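Local coordinates for protein 5-oxopent-3-ene-1,2,5-tricarboxylate decarboxylase (Exiguobacterium antarcticum B7, PDB 6IYM) that belongs to the fumarylacetoacetate hydrolase family and binds a magnesium ion, probably working as a metal-dependent enzyme, at residues A[8-12]-A[13-17]; A[136-139]-A[140-144]; A[172-175]-A[176-179]; A[214-217]-A[218-222]. All coordinates share one frame; numbering follows the deposited sequence.

Interaction 1: residues A[8-12]-A[13-17]; sequences FEQDG and RARIG
The ring of Phe8 has the CB of Arg15 over one face, 3.7 Å above the ring plane and shifted toward the rim, while the backbone N of Gly17 sits at its edge. Phe8 CZ in turn lies loosely at the edge of the Arg15 guanidinium, near its plane, the ring and guanidinium planes 67° apart. This is a tight beta hairpin, strand 4-10 running antiparallel into strand 13-20, and the CH-pi contact from Arg15 CB joins residues directly opposed across it. Phe8 CG stands between its own backbone N and carbonyl carbon (chi1 68°), which sets the ring alongside the Arg15 side chain, the two pointing the same way, and brings CE2 to 3.6 Å from Ile16 O. Two backbone bonds make Phe8 and Arg15 a hydrogen-bonded antiparallel pair, Phe8 N to Arg15 O at 3.0 Å and Arg15 N to Phe8 O at 2.9 Å.

Nearer the turn, Gln10 N donates to Arg13 O at 3.0 Å, whereas the return bond from Arg13 N is weak. Asp11 and Gly12 form the bend, both with positive phi, as in a type I' turn. The hairpin is tied to its surroundings by the salt bridge of Arg15 NE with Asp26, by that of Glu9 with Arg61, and by Val60 packing on Phe8. Gln10, on the same face of the sheet as Phe8 and Arg15, lays its amide nearly parallel to the Arg15 guanidinium, the planes 6° apart, and its NE2 comes 3.4 Å from Arg15 CD.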
# COMPACT_ATOMS: atom_id res chain seq x y z
N PHE A 8 4.03 15.47 18.56
CA PHE A 8 5.10 15.25 19.58
C PHE A 8 4.53 14.42 20.73
O PHE A 8 3.30 14.39 20.88
CB PHE A 8 5.66 16.58 20.07
CG PHE A 8 4.71 17.43 20.87
CD1 PHE A 8 4.65 17.32 22.26
CD2 PHE A 8 3.92 18.40 20.26
CE1 PHE A 8 3.81 18.13 23.00
CE2 PHE A 8 3.09 19.21 21.01
CZ PHE A 8 3.04 19.09 22.38
N GLU A 9 5.42 13.80 21.52
CA GLU A 9 5.07 12.88 22.63
C GLU A 9 5.00 13.65 23.95
O GLU A 9 5.92 14.45 24.22
CB GLU A 9 6.11 11.77 22.72
CG GLU A 9 6.01 10.93 23.98
CD GLU A 9 7.15 9.93 24.11
OE1 GLU A 9 7.69 9.54 23.06
OE2 GLU A 9 7.51 9.58 25.26
N GLN A 10 3.95 13.37 24.73
CA GLN A 10 3.76 13.84 26.14
C GLN A 10 3.04 12.75 26.95
O GLN A 10 1.86 12.45 26.66
CB GLN A 10 2.99 15.15 26.15
CG GLN A 10 2.95 15.81 27.51
CD GLN A 10 2.63 17.27 27.38
OE1 GLN A 10 3.50 18.08 27.03
NE2 GLN A 10 1.38 17.62 27.61
N ASP A 11 3.74 12.17 27.93
CA ASP A 11 3.22 11.13 28.86
C ASP A 11 2.96 9.83 28.10
O ASP A 11 1.97 9.15 28.43
CB ASP A 11 1.97 11.62 29.59
CG ASP A 11 2.20 12.91 30.36
OD1 ASP A 11 2.93 13.79 29.84
OD2 ASP A 11 1.66 13.03 31.48
N GLY A 12 3.83 9.48 27.14
CA GLY A 12 3.70 8.31 26.26
C GLY A 12 2.50 8.42 25.33
O GLY A 12 2.03 7.36 24.89
N ARG A 13 2.04 9.66 25.04
CA ARG A 13 0.77 9.95 24.33
C ARG A 13 0.90 11.14 23.35
O ARG A 13 1.37 12.23 23.74
CB ARG A 13 -0.36 10.22 25.33
CG ARG A 13 -1.01 8.94 25.84
CD ARG A 13 -2.25 9.15 26.68
NE ARG A 13 -1.93 9.74 27.97
CZ ARG A 13 -2.22 10.98 28.33
NH1 ARG A 13 -2.85 11.79 27.49
NH2 ARG A 13 -1.89 11.41 29.53
N ALA A 14 0.39 10.93 22.13
CA ALA A 14 0.47 11.86 20.99
C ALA A 14 -0.20 13.19 21.35
O ALA A 14 -1.28 13.15 21.94
CB ALA A 14 -0.19 11.22 19.79
N ARG A 15 0.45 14.31 21.00
CA ARG A 15 -0.14 15.67 20.93
C ARG A 15 0.25 16.31 19.60
O ARG A 15 1.10 15.74 18.91
CB ARG A 15 0.31 16.52 22.13
CG ARG A 15 -0.38 16.15 23.43
CD ARG A 15 -0.14 17.15 24.55
NE ARG A 15 -0.87 18.40 24.37
CZ ARG A 15 -2.18 18.56 24.59
NH1 ARG A 15 -2.93 17.55 25.00
NH2 ARG A 15 -2.73 19.75 24.41
N ILE A 16 -0.35 17.45 19.24
CA ILE A 16 -0.10 18.15 17.95
C ILE A 16 0.51 19.52 18.28
O ILE A 16 0.05 20.18 19.24
CB ILE A 16 -1.39 18.29 17.11
CG1 ILE A 16 -1.87 16.95 16.58
CG2 ILE A 16 -1.20 19.29 15.97
CD1 ILE A 16 -3.29 17.00 16.05
N GLY A 17 1.48 19.91 17.47
CA GLY A 17 2.23 21.17 17.63
C GLY A 17 2.42 21.80 16.28
O GLY A 17 2.33 21.05 15.27

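Interaction 2: residues A[136-139]-A[140-144]; sequences RDLT and PENAL
Asn142 folds its amide back over Thr139, and its CG comes 3.3 Å from Thr139 OG1. The amide oxygen does most of the work: OD1 accepts Thr139 N at 2.7 Å in a nearly straight bond (169° at the hydrogen), although the donor stands above the amide carbonyl plane rather than on a lone pair. The same oxygen lies 3.4 Å from Leu138 CA, with the leucine side chain crossing that of Asn142 at about a right angle. Asn142 CG is held between its backbone N and carbonyl carbon (chi1 68°), the torsion that brings the amide back to the preceding residues.

Thr139 answers with both of its oxygens. OG1 accepts Asn142 N at 3.1 Å and, weakly, Glu141 N; the backbone O takes Ala143 N at 2.9 Å and Asn142 N at 3.2 Å, so the NH of Asn142 is shared between them. This is an ST motif, here in the loop between strands 121-131 and 147-158, with Pro140 as the next residue. Beneath the turn, Ala143 packs on helix 218-225 and Leu138 on Leu231 and His146.

At the other end, Arg136 NE and Asp137 OD2 form a salt bridge of 2.8 Å, the carboxylate lying at the guanidinium edge and close to its plane. Asp137 OD1 has a second partner in Gly228 N. Arg136 NH1 reaches across the dimer interface into a salt bridge with Glu112 of the second subunit.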
# COMPACT_ATOMS: atom_id res chain seq x y z
N ARG A 136 -8.52 12.92 -8.58
CA ARG A 136 -8.04 12.03 -9.65
C ARG A 136 -7.77 12.89 -10.88
O ARG A 136 -8.39 13.94 -10.95
CB ARG A 136 -9.12 10.98 -9.90
CG ARG A 136 -8.65 9.80 -10.72
CD ARG A 136 -9.85 8.92 -11.00
NE ARG A 136 -10.11 8.84 -12.42
CZ ARG A 136 -10.79 7.87 -13.00
NH1 ARG A 136 -11.30 6.89 -12.28
NH2 ARG A 136 -10.94 7.87 -14.31
N ASP A 137 -6.88 12.47 -11.77
CA ASP A 137 -6.65 13.15 -13.08
C ASP A 137 -6.38 14.63 -12.80
O ASP A 137 -7.07 15.49 -13.35
CB ASP A 137 -7.85 12.92 -14.00
CG ASP A 137 -8.16 11.44 -14.13
OD1 ASP A 137 -7.23 10.69 -14.41
OD2 ASP A 137 -9.31 11.05 -13.87
N LEU A 138 -5.41 14.87 -11.93
CA LEU A 138 -4.91 16.22 -11.58
C LEU A 138 -4.30 16.89 -12.82
O LEU A 138 -3.76 16.20 -13.72
CB LEU A 138 -3.93 16.08 -10.40
CG LEU A 138 -4.59 16.15 -9.01
CD1 LEU A 138 -5.81 15.24 -8.93
CD2 LEU A 138 -3.62 15.82 -7.88
N THR A 139 -4.45 18.21 -12.90
CA THR A 139 -3.90 19.05 -14.00
C THR A 139 -2.79 19.92 -13.44
O THR A 139 -2.74 20.16 -12.23
CB THR A 139 -4.99 19.96 -14.60
OG1 THR A 139 -5.37 20.93 -13.62
CG2 THR A 139 -6.22 19.18 -15.03
N PRO A 140 -1.91 20.47 -14.31
CA PRO A 140 -0.98 21.52 -13.91
C PRO A 140 -1.64 22.66 -13.11
O PRO A 140 -1.00 23.18 -12.22
CB PRO A 140 -0.48 22.03 -15.27
CG PRO A 140 -0.50 20.82 -16.16
CD PRO A 140 -1.72 20.05 -15.71
N GLU A 141 -2.91 22.95 -13.39
CA GLU A 141 -3.66 24.11 -12.83
C GLU A 141 -4.21 23.80 -11.43
O GLU A 141 -4.35 24.75 -10.63
CB GLU A 141 -4.79 24.51 -13.81
CG GLU A 141 -5.35 25.91 -13.61
CD GLU A 141 -6.24 26.12 -12.39
OE1 GLU A 141 -6.91 25.15 -11.98
OE2 GLU A 141 -6.25 27.24 -11.83
N ASN A 142 -4.58 22.54 -11.13
CA ASN A 142 -5.22 22.18 -9.83
C ASN A 142 -4.28 21.35 -8.95
O ASN A 142 -4.61 21.22 -7.78
CB ASN A 142 -6.59 21.50 -10.03
CG ASN A 142 -6.57 20.11 -10.65
OD1 ASN A 142 -5.54 19.45 -10.78
ND2 ASN A 142 -7.73 19.62 -11.02
N ALA A 143 -3.19 20.77 -9.47
CA ALA A 143 -2.30 19.83 -8.72
C ALA A 143 -2.10 20.30 -7.28
O ALA A 143 -2.52 19.59 -6.36
CB ALA A 143 -0.97 19.70 -9.39
N LEU A 144 -1.46 21.47 -7.13
CA LEU A 144 -0.91 21.98 -5.85
C LEU A 144 -2.07 22.31 -4.90
O LEU A 144 -1.87 22.30 -3.65
CB LEU A 144 -0.04 23.21 -6.15
CG LEU A 144 1.31 22.93 -6.80
CD1 LEU A 144 2.08 24.23 -7.00
CD2 LEU A 144 2.13 21.96 -5.96

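Interaction 3: residues A[172-175]-A[176-179]; sequences KSLD and GFCP
The ring of Phe177 lies flat beneath Leu174 in a type II beta turn running from Leu174 to Phe177. Packing is tight here: Leu174 CB stands 3.6 Å from the ring centroid, only 5° off the ring normal, a well-centred CH-pi contact, and CD1 continues across to 3.8 Å from CZ. The two side chains lie alongside each other, pointing the same way; Phe177 CG, beside its own backbone N (chi1 -83°), sets the ring under Leu174. Phe177 N closes the turn on Leu174 O at 3.1 Å, and Val156 of strand 147-158 also packs against the ring.

The corner adds little side-chain packing within the turn. The Asp175 carboxylate, on the partly exposed side, is held instead by Arg136 and Thr230 of the second subunit. Gly176, next to it, has a positive phi of 100°, at which a CB would press on the carbonyl O of Asp175.

Before the turn, Lys172 extends to the metal site: NZ hydrogen-bonds to OD2 of Asp155, a magnesium ligand, and the side chain comes within about 4 Å of the ion. Its carbonyl O, which accepts from Lys99 NZ, lies 3.5 Å from Phe177 CB.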
# COMPACT_ATOMS: atom_id res chain seq x y z
N LYS A 172 11.98 -2.75 0.40
CA LYS A 172 11.74 -1.35 0.87
C LYS A 172 10.78 -1.32 2.06
O LYS A 172 10.52 -0.22 2.57
CB LYS A 172 11.25 -0.49 -0.29
CG LYS A 172 12.34 -0.25 -1.33
CD LYS A 172 12.02 0.67 -2.46
CE LYS A 172 13.23 0.95 -3.34
NZ LYS A 172 13.97 2.18 -2.95
N SER A 173 10.28 -2.48 2.51
CA SER A 173 9.09 -2.55 3.37
C SER A 173 9.33 -3.31 4.69
O SER A 173 8.36 -3.40 5.49
CB SER A 173 7.94 -3.11 2.58
OG SER A 173 7.63 -2.24 1.51
N LEU A 174 10.57 -3.73 4.98
CA LEU A 174 10.91 -4.35 6.29
C LEU A 174 10.65 -3.35 7.41
O LEU A 174 10.88 -2.16 7.15
CB LEU A 174 12.39 -4.76 6.29
CG LEU A 174 12.78 -5.85 5.30
CD1 LEU A 174 14.12 -6.47 5.69
CD2 LEU A 174 11.72 -6.93 5.22
N ASP A 175 10.27 -3.80 8.61
CA ASP A 175 10.01 -2.90 9.75
C ASP A 175 11.24 -1.98 9.93
O ASP A 175 12.37 -2.48 9.94
CB ASP A 175 9.65 -3.67 11.02
CG ASP A 175 8.37 -4.52 10.93
OD1 ASP A 175 7.64 -4.46 9.89
OD2 ASP A 175 8.11 -5.28 11.86
N GLY A 176 11.04 -0.67 10.06
CA GLY A 176 12.10 0.32 10.29
C GLY A 176 12.50 1.05 9.02
O GLY A 176 13.17 2.09 9.15
N PHE A 177 12.08 0.58 7.84
CA PHE A 177 12.64 1.05 6.54
C PHE A 177 11.99 2.35 6.04
O PHE A 177 12.24 2.71 4.86
CB PHE A 177 12.53 -0.04 5.49
CG PHE A 177 13.63 -1.07 5.52
CD1 PHE A 177 14.32 -1.36 6.68
CD2 PHE A 177 13.94 -1.79 4.38
CE1 PHE A 177 15.32 -2.32 6.70
CE2 PHE A 177 14.94 -2.74 4.39
CZ PHE A 177 15.64 -3.00 5.55
N CYS A 178 11.18 3.07 6.84
CA CYS A 178 10.58 4.34 6.36
C CYS A 178 10.53 5.41 7.45
O CYS A 178 9.46 5.82 7.89
CB CYS A 178 9.20 4.09 5.74
SG CYS A 178 8.69 5.43 4.64
N PRO A 179 11.69 5.97 7.86
CA PRO A 179 11.73 7.24 8.58
C PRO A 179 10.88 8.28 7.86
O PRO A 179 10.99 8.39 6.65
CB PRO A 179 13.19 7.68 8.49
CG PRO A 179 13.93 6.36 8.48
CD PRO A 179 13.05 5.45 7.65

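Interaction 4: residues A[214-217]-A[218-222]; sequences MLRD and VVTIL
Asp217 and Thr220 set their side chains at about a right angle, the carboxylate turned over the first turn of helix 218-225 as its N-cap. OD1 accepts Thr220 N at 3.0 Å, met on the syn side but 32° out of the carboxylate plane. The same oxygen is approached by Thr220 OG1 at 2.5 Å, a hydrogen bond so short that its exact length is doubtful. Asp217 CG lies between the backbone N and the carbonyl carbon (chi1 76°), which brings OD1 to the amide of Thr220; the negative charge there would probably be favoured by the helix dipole.

Two waters extend the cap. Water 2 joins Asp217 N to Thr220 OG1, donating to the hydroxyl at 2.8 Å, and water 1 accepts from Val219 N while donating weakly to OD2. The first helical backbone bond, Ile221 N to Asp217 O at 2.9 Å, completes the turn.

Two further pairs cross nearly perpendicularly. Met214 bends at its CG-SD bond to bring CE to 3.7 Å from Ile221 CD1, while Arg216 passes CG across Thr220 CG2 at 4.0 Å. The arginine then leads away from the helix, where NH2 bonds to Gly92 O. Ile221 CD1 also reaches the backbone, 3.2 Å from Arg216 O. Helix 218-225 follows the loop after strand 204-210 and lies against the sheet with Val218 on Ile129 and Tyr150, and Leu222 on Ile129 and Ile131 of strand 121-131 and Val147 of strand 147-158.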
# COMPACT_ATOMS: atom_id res chain seq x y z
N MET A 214 15.36 17.35 -10.40
CA MET A 214 14.25 16.35 -10.56
C MET A 214 13.87 16.21 -12.04
O MET A 214 13.62 17.23 -12.69
CB MET A 214 13.01 16.77 -9.77
CG MET A 214 13.11 16.55 -8.26
SD MET A 214 11.71 17.28 -7.38
CE MET A 214 10.66 15.85 -7.15
N LEU A 215 13.83 14.98 -12.54
CA LEU A 215 13.48 14.65 -13.95
C LEU A 215 11.96 14.86 -14.14
O LEU A 215 11.57 15.35 -15.23
CB LEU A 215 13.94 13.22 -14.26
CG LEU A 215 15.42 12.92 -13.97
CD1 LEU A 215 15.73 11.44 -14.17
CD2 LEU A 215 16.33 13.77 -14.84
N ARG A 216 11.16 14.57 -13.09
CA ARG A 216 9.73 14.97 -12.97
C ARG A 216 9.52 15.81 -11.71
O ARG A 216 9.66 15.26 -10.58
CB ARG A 216 8.84 13.72 -13.00
CG ARG A 216 8.76 13.07 -14.38
CD ARG A 216 8.58 11.57 -14.36
NE ARG A 216 8.57 10.99 -15.70
CZ ARG A 216 9.58 10.34 -16.28
NH1 ARG A 216 10.73 10.17 -15.65
NH2 ARG A 216 9.43 9.88 -17.51
N ASP A 217 9.17 17.09 -11.87
CA ASP A 217 8.93 18.05 -10.76
C ASP A 217 7.65 17.64 -10.00
O ASP A 217 7.00 16.64 -10.38
CB ASP A 217 8.94 19.50 -11.27
CG ASP A 217 7.69 19.92 -12.01
OD1 ASP A 217 6.94 19.03 -12.43
OD2 ASP A 217 7.48 21.15 -12.14
N VAL A 218 7.34 18.35 -8.92
CA VAL A 218 6.21 17.99 -8.02
C VAL A 218 4.91 17.96 -8.85
O VAL A 218 4.24 16.89 -8.90
CB VAL A 218 6.16 18.93 -6.81
CG1 VAL A 218 4.84 18.83 -6.03
CG2 VAL A 218 7.34 18.68 -5.89
N VAL A 219 4.59 19.03 -9.57
CA VAL A 219 3.33 19.10 -10.37
C VAL A 219 3.27 17.94 -11.37
O VAL A 219 2.24 17.26 -11.39
CB VAL A 219 3.11 20.49 -11.01
CG1 VAL A 219 2.06 20.46 -12.11
CG2 VAL A 219 2.71 21.50 -9.96
N THR A 220 4.34 17.61 -12.09
CA THR A 220 4.34 16.47 -13.06
C THR A 220 4.12 15.13 -12.34
O THR A 220 3.43 14.25 -12.87
CB THR A 220 5.66 16.40 -13.85
OG1 THR A 220 5.91 17.73 -14.30
CG2 THR A 220 5.63 15.46 -15.02
N ILE A 221 4.73 14.94 -11.17
CA ILE A 221 4.52 13.70 -10.39
C ILE A 221 3.01 13.60 -10.09
O ILE A 221 2.43 12.56 -10.42
CB ILE A 221 5.39 13.67 -9.12
CG1 ILE A 221 6.86 13.39 -9.46
CG2 ILE A 221 4.82 12.69 -8.12
CD1 ILE A 221 7.84 13.78 -8.39
N LEU A 222 2.40 14.64 -9.52
CA LEU A 222 0.96 14.65 -9.13
C LEU A 222 0.08 14.34 -10.35
O LEU A 222 -0.77 13.43 -10.26
CB LEU A 222 0.63 16.02 -8.54
CG LEU A 222 1.24 16.32 -7.18
CD1 LEU A 222 1.07 17.80 -6.85
CD2 LEU A 222 0.62 15.46 -6.11
O HOH W 1 6.57 21.53 -9.54
O HOH W 2 8.64 17.72 -14.80

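Interactions 2 and 4 are direct neighbours, their centres about 12 Å apart: Pro140 CA packs on Val219 CG1 at 3.7 Å, and Ala143 CB on Leu222 CD1 at 3.8 Å, so the ST motif rests on the capped helix. Interaction 3 lies nearest the magnesium ion held by Glu124, Glu126 and Asp155, whereas the Ile221 side chain of interaction 4 is about 11 Å from it. The centres of interactions 3 and 4 are about 24 Å apart and the two do not touch. Interaction 1 is a separate hairpin, its centre about 23 Å from that of interaction 3, although strands 4-10 and 178-186 pair in one sheet.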